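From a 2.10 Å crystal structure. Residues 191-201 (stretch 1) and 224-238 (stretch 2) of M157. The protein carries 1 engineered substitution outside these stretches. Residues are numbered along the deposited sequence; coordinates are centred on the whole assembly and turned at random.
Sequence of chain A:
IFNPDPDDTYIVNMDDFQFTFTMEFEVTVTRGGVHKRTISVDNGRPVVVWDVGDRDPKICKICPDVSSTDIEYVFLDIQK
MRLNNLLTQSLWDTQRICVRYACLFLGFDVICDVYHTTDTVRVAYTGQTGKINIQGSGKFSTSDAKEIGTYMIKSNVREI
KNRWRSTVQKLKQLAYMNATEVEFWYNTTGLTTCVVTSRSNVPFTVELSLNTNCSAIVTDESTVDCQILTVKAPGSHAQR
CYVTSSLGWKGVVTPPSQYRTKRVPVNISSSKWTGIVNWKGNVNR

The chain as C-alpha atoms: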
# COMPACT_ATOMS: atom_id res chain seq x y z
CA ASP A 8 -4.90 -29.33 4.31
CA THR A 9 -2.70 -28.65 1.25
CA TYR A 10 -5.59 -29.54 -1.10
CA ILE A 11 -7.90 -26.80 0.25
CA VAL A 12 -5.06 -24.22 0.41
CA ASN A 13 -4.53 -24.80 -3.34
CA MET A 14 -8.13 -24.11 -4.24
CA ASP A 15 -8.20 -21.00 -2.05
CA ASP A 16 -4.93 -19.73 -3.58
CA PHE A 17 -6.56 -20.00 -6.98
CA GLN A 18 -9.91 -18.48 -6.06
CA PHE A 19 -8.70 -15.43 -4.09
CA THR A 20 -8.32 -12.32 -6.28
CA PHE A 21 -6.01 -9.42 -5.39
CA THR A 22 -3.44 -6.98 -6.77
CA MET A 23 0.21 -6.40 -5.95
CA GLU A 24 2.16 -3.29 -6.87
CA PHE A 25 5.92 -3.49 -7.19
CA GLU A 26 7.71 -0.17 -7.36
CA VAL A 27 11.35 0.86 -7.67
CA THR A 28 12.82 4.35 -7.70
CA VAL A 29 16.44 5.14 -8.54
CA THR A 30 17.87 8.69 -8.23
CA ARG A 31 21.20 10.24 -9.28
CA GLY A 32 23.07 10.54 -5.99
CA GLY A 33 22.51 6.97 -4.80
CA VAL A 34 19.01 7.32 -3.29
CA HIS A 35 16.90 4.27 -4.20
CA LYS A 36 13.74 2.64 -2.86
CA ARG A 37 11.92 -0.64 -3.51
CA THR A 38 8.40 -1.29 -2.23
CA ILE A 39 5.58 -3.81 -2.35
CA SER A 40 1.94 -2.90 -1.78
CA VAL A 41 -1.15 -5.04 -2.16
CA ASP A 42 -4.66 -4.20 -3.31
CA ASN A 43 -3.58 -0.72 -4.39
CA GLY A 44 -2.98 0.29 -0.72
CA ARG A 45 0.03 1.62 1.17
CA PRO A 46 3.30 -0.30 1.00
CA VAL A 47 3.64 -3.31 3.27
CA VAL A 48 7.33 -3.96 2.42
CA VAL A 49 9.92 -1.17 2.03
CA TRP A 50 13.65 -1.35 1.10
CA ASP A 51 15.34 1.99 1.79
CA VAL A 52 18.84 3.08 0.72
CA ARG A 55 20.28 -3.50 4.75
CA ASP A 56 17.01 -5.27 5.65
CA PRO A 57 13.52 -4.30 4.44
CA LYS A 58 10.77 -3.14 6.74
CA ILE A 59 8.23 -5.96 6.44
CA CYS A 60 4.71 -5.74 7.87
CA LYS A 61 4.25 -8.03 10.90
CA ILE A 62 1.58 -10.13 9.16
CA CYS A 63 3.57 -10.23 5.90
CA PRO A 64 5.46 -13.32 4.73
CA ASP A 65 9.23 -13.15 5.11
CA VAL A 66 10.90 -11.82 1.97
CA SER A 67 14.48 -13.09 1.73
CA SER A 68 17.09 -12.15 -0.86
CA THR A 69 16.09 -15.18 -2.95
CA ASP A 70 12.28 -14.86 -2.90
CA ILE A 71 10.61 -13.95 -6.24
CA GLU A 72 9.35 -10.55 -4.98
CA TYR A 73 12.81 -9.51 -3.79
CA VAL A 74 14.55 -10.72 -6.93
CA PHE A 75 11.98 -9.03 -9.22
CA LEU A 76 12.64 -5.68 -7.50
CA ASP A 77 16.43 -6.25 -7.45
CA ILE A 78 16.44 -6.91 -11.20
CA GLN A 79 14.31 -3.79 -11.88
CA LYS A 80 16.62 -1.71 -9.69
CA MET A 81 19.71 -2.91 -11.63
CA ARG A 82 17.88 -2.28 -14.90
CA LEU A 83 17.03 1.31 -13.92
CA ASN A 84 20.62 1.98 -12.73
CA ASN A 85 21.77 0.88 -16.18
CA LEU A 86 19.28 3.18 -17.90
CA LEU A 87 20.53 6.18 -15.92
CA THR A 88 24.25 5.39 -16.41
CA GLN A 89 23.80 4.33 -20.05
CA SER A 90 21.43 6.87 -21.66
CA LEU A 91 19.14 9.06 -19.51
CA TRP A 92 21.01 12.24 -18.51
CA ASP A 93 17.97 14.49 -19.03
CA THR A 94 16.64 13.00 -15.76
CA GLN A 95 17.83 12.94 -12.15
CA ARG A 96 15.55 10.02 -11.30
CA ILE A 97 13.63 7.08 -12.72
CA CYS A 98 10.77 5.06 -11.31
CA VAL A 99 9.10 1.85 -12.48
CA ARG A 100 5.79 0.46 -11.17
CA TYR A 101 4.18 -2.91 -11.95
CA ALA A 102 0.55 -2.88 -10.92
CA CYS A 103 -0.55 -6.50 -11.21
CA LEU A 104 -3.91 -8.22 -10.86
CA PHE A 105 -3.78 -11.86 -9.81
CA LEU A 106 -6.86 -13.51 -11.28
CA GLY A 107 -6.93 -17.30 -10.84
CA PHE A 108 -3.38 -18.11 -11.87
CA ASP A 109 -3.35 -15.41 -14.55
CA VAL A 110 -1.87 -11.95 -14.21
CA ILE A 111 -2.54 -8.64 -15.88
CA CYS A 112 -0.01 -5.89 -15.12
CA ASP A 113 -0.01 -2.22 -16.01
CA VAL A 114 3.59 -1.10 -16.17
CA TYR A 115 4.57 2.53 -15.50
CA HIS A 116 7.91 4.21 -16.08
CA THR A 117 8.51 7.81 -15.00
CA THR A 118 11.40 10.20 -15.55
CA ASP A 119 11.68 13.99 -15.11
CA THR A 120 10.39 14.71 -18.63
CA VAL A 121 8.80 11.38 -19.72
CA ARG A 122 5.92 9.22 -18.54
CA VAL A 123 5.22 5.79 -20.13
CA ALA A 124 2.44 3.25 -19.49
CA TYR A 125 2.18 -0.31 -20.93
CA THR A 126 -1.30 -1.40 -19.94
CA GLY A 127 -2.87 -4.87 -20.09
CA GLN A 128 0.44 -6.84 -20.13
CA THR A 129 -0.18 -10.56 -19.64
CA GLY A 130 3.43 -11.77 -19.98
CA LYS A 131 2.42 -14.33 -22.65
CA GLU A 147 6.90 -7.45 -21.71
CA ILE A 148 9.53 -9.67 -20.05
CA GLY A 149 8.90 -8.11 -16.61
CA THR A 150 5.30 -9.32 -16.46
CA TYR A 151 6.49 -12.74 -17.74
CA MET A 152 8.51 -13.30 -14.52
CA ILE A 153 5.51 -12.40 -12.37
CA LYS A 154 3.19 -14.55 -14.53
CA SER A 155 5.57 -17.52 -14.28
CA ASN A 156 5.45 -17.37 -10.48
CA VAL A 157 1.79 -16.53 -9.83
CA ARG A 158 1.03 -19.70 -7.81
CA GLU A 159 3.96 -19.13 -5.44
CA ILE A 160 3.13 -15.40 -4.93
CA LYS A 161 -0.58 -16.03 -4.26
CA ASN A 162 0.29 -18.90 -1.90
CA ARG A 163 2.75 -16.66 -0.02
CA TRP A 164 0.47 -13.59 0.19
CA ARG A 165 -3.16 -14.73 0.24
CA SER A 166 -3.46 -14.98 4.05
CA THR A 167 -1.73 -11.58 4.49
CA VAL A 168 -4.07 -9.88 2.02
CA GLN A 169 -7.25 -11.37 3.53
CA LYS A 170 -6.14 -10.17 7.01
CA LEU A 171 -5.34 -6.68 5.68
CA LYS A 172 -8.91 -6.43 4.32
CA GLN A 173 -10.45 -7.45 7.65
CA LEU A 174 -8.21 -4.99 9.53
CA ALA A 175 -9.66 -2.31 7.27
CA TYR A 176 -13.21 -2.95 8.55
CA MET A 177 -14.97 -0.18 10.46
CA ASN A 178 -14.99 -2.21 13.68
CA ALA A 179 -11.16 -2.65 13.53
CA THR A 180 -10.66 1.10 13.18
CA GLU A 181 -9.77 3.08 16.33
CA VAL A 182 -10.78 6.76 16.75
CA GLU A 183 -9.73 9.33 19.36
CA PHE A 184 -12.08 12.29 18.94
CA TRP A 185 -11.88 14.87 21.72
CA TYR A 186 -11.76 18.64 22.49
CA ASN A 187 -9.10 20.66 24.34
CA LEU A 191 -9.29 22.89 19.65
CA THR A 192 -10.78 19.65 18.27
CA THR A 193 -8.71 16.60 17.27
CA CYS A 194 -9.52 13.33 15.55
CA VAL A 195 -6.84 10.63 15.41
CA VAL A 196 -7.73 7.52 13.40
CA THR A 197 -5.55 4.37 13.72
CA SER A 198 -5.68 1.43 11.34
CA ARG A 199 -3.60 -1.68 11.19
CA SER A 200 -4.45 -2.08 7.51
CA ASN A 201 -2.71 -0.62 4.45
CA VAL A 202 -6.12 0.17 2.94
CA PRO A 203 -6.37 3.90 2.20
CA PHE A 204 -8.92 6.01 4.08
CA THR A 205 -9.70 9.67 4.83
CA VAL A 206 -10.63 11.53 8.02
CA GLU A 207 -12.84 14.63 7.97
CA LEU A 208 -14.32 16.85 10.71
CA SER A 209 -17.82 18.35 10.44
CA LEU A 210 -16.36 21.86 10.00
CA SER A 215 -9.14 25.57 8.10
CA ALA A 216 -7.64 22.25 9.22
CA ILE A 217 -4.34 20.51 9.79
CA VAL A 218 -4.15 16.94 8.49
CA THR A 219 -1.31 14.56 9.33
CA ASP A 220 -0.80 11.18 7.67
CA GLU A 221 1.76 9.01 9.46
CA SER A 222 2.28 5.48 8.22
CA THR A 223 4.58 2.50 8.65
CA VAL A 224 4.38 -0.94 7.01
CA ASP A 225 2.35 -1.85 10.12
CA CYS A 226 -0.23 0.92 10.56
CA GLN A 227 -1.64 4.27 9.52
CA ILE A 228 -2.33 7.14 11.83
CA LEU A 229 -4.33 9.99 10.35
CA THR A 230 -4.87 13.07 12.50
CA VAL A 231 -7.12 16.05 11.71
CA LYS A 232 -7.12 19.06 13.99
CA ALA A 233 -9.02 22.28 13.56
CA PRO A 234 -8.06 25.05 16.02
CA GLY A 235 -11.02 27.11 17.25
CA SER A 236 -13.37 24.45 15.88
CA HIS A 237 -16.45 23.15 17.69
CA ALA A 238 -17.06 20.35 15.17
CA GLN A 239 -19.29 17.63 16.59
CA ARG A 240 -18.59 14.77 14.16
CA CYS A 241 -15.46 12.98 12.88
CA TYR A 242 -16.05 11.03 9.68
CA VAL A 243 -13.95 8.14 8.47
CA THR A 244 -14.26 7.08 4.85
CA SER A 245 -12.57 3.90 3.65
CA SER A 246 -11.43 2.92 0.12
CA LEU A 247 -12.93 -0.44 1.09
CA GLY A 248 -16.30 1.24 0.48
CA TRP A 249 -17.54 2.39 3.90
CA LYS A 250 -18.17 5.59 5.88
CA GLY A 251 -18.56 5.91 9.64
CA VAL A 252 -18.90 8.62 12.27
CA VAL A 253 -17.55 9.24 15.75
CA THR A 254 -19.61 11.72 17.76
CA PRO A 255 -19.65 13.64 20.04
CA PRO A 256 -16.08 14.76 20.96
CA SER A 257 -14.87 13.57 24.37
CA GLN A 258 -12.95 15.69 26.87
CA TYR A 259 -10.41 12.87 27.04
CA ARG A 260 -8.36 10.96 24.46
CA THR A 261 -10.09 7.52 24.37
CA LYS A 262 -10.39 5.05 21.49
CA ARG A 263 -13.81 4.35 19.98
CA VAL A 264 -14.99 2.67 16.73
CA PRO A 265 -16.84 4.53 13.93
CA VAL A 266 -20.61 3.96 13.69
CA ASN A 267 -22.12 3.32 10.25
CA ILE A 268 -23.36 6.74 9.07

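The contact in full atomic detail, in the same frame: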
# COMPACT_ATOMS: atom_id res chain seq x y z
N LEU A 191 -10.33 23.80 20.15
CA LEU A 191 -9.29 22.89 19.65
C LEU A 191 -9.80 21.44 19.63
O LEU A 191 -9.79 20.75 20.65
CB LEU A 191 -8.03 23.00 20.51
CG LEU A 191 -6.64 22.61 19.98
CD1 LEU A 191 -5.67 22.62 21.15
CD2 LEU A 191 -6.59 21.25 19.26
N THR A 192 -10.23 20.99 18.46
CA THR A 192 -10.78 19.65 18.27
C THR A 192 -9.78 18.78 17.50
O THR A 192 -9.15 19.24 16.53
CB THR A 192 -12.09 19.75 17.49
OG1 THR A 192 -13.02 20.54 18.24
CG2 THR A 192 -12.70 18.39 17.26
N THR A 193 -9.62 17.52 17.94
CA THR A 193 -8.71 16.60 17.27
C THR A 193 -9.38 15.27 17.00
O THR A 193 -10.18 14.78 17.82
CB THR A 193 -7.43 16.34 18.10
OG1 THR A 193 -6.94 17.59 18.61
CG2 THR A 193 -6.34 15.69 17.25
N CYS A 194 -9.06 14.68 15.86
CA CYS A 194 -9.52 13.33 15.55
C CYS A 194 -8.35 12.51 15.01
O CYS A 194 -7.81 12.82 13.94
CB CYS A 194 -10.67 13.36 14.56
SG CYS A 194 -11.48 11.76 14.43
N VAL A 195 -7.94 11.50 15.78
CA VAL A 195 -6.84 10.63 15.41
C VAL A 195 -7.41 9.25 15.09
O VAL A 195 -8.00 8.59 15.96
CB VAL A 195 -5.80 10.50 16.55
CG1 VAL A 195 -4.67 9.57 16.13
CG2 VAL A 195 -5.27 11.87 16.98
N VAL A 196 -7.25 8.83 13.84
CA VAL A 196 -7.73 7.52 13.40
C VAL A 196 -6.56 6.57 13.13
O VAL A 196 -5.68 6.91 12.36
CB VAL A 196 -8.64 7.67 12.15
CG1 VAL A 196 -9.12 6.31 11.65
CG2 VAL A 196 -9.83 8.56 12.49
N THR A 197 -6.57 5.41 13.79
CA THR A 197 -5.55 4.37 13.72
C THR A 197 -6.08 3.12 13.04
O THR A 197 -7.16 2.59 13.40
CB THR A 197 -5.03 4.00 15.15
OG1 THR A 197 -4.59 5.19 15.81
CG2 THR A 197 -3.85 3.03 15.07
N SER A 198 -5.33 2.64 12.05
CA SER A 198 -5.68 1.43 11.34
C SER A 198 -4.47 0.56 11.18
O SER A 198 -3.37 1.05 10.91
CB SER A 198 -6.24 1.80 9.95
OG SER A 198 -6.49 0.64 9.18
N ARG A 199 -4.67 -0.74 11.35
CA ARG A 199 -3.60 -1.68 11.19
C ARG A 199 -3.63 -2.27 9.78
O ARG A 199 -2.97 -3.24 9.50
CB ARG A 199 -3.68 -2.79 12.25
CG ARG A 199 -3.56 -2.25 13.69
CD ARG A 199 -3.13 -3.32 14.67
NE ARG A 199 -3.96 -4.53 14.59
CZ ARG A 199 -3.67 -5.70 15.16
NH1 ARG A 199 -2.56 -5.84 15.89
NH2 ARG A 199 -4.49 -6.73 15.03
N SER A 200 -4.41 -1.67 8.89
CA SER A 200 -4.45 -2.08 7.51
C SER A 200 -3.72 -1.08 6.63
O SER A 200 -3.45 0.05 7.05
CB SER A 200 -5.91 -2.25 7.05
OG SER A 200 -5.94 -2.65 5.68
N ASN A 201 -3.35 -1.50 5.43
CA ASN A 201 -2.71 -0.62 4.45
C ASN A 201 -3.76 -0.03 3.52
O ASN A 201 -3.43 0.67 2.57
CB ASN A 201 -1.64 -1.35 3.65
CG ASN A 201 -2.24 -2.34 2.64
OD1 ASN A 201 -3.18 -3.10 3.00
ND2 ASN A 201 -1.76 -2.31 1.39
N VAL A 224 4.88 0.28 7.65
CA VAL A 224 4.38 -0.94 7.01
C VAL A 224 3.29 -1.61 7.88
O VAL A 224 2.49 -2.44 7.40
CB VAL A 224 5.52 -1.91 6.64
CG1 VAL A 224 6.44 -1.26 5.57
CG2 VAL A 224 6.34 -2.32 7.90
N ASP A 225 3.26 -1.23 9.16
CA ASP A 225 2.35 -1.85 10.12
C ASP A 225 1.05 -1.12 10.43
O ASP A 225 0.11 -1.75 10.89
CB ASP A 225 3.09 -2.17 11.42
CG ASP A 225 4.03 -3.33 11.25
OD1 ASP A 225 3.59 -4.40 10.79
OD2 ASP A 225 5.22 -3.18 11.55
N CYS A 226 0.99 0.19 10.23
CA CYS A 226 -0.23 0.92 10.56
C CYS A 226 -0.28 2.33 9.98
O CYS A 226 0.71 2.87 9.54
CB CYS A 226 -0.43 0.99 12.08
SG CYS A 226 0.73 2.05 12.91
N GLN A 227 -1.47 2.90 10.00
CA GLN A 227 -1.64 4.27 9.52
C GLN A 227 -2.28 5.07 10.62
O GLN A 227 -3.23 4.61 11.26
CB GLN A 227 -2.56 4.30 8.32
CG GLN A 227 -2.17 3.41 7.15
CD GLN A 227 -3.17 3.58 6.05
OE1 GLN A 227 -3.32 4.67 5.49
NE2 GLN A 227 -3.93 2.53 5.79
N ILE A 228 -1.76 6.27 10.84
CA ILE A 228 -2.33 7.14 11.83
C ILE A 228 -2.61 8.47 11.15
O ILE A 228 -1.68 9.20 10.76
CB ILE A 228 -1.43 7.30 13.08
CG1 ILE A 228 -1.14 5.91 13.71
CG2 ILE A 228 -2.07 8.28 14.08
CD1 ILE A 228 -0.22 5.94 14.92
N LEU A 229 -3.91 8.75 10.98
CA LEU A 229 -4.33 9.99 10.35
C LEU A 229 -4.99 10.91 11.37
O LEU A 229 -5.96 10.53 12.04
CB LEU A 229 -5.26 9.71 9.16
CG LEU A 229 -4.63 9.37 7.80
CD1 LEU A 229 -3.76 8.08 7.79
CD2 LEU A 229 -5.75 9.26 6.76
N THR A 230 -4.42 12.11 11.51
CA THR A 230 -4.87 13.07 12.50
C THR A 230 -5.38 14.33 11.79
O THR A 230 -4.74 14.82 10.87
CB THR A 230 -3.70 13.49 13.43
OG1 THR A 230 -3.10 12.32 14.03
CG2 THR A 230 -4.16 14.46 14.53
N VAL A 231 -6.54 14.81 12.21
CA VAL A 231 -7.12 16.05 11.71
C VAL A 231 -7.45 16.93 12.91
O VAL A 231 -8.24 16.54 13.80
CB VAL A 231 -8.38 15.84 10.81
CG1 VAL A 231 -9.39 14.98 11.49
CG2 VAL A 231 -9.04 17.19 10.46
N LYS A 232 -6.80 18.09 12.97
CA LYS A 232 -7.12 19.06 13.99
C LYS A 232 -7.51 20.39 13.38
O LYS A 232 -6.94 20.83 12.37
CB LYS A 232 -6.01 19.20 15.04
CG LYS A 232 -4.64 19.53 14.54
CD LYS A 232 -3.61 19.12 15.63
CE LYS A 232 -2.22 19.71 15.24
NZ LYS A 232 -1.21 19.22 16.27
N ALA A 233 -8.52 21.00 14.00
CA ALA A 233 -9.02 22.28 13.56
C ALA A 233 -9.07 23.17 14.80
O ALA A 233 -9.92 22.98 15.67
CB ALA A 233 -10.38 22.12 12.93
N PRO A 234 -8.10 24.11 14.90
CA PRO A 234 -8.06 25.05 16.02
C PRO A 234 -9.28 25.96 15.98
O PRO A 234 -9.70 26.38 14.88
CB PRO A 234 -6.77 25.86 15.75
CG PRO A 234 -6.56 25.74 14.26
CD PRO A 234 -7.00 24.35 13.94
N GLY A 235 -9.84 26.24 17.16
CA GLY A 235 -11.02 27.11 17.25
C GLY A 235 -12.23 26.51 16.56
O GLY A 235 -13.14 27.24 16.14
N SER A 236 -12.23 25.19 16.42
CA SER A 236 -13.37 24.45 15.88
C SER A 236 -14.20 23.84 17.00
O SER A 236 -13.65 23.39 18.04
CB SER A 236 -12.90 23.34 14.94
OG SER A 236 -13.94 22.40 14.66
N HIS A 237 -15.54 23.84 16.78
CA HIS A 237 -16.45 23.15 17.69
C HIS A 237 -17.20 22.05 16.94
O HIS A 237 -18.38 21.78 17.22
CB HIS A 237 -17.43 24.15 18.34
N ALA A 238 -16.51 21.43 15.98
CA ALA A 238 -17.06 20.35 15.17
C ALA A 238 -17.49 19.19 16.05
O ALA A 238 -16.80 18.81 17.01
CB ALA A 238 -16.04 19.88 14.12

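Strand 192-198 runs antiparallel to a strand of stretch 2 that ends at Ala233, with 877 Å² buried between the two stretches. Stretch 2 begins in a loop. Val224 and Asp225 point away from the partner, and Asp225 OD1 is hydrogen-bonded elsewhere in the structure. Cys226 turns sideways, and its CB packs 3.2 Å from Ser198 O.

Gln227 pairs with Ser198 through both backbone bonds: Gln227 N to Ser198 O is 2.8 Å, and Ser198 N to Gln227 O is 3.0 Å. Its long side chain reaches past the end of the partner strand. There Gln227 NE2 donates to Ser200 O at 2.8 Å, almost linearly. The amide thus extends the pairing where the backbone ladder has stopped.

Ile228 lies on the other face, opposite Thr197. Its CG2 meets Val195 CG1 at 3.6 Å, a diagonal apolar contact. Leu229 is buried and bonds to Val196 in both directions: Val196 N to Leu229 O is 2.8 Å, and Leu229 N to Val196 O is 2.9 Å. Thr230 sits opposite Val195, with its CG2 3.7 Å from Thr193 CG2. Beta-branched residues such as these suit extended backbone. Val231 repeats the pair of hydrogen bonds with Cys194, at 2.9 Å for both Cys194 N to Val231 O and Val231 N to Cys194 O. Val231 CG1 packs 3.7 Å from Cys194 CB in the buried layer.

Lys232 pairs with Thr193 without backbone hydrogen bonds. Its CB lies 4.0 Å from Thr193 OG1, while its exposed end leads away. Ala233 N bonds to Thr192 O at 3.1 Å; the return bond, Thr192 N to Ala233 O, is weak at 3.4 Å.

A type II turn runs from Ala233 to Ser236. Gly235 has positive phi, which favours glycine. Beyond the strand, Thr192 OG1 donates to Ser236 O at 2.9 Å. Ser236 OG accepts from Ala238 N at 3.0 Å, bracing this last segment.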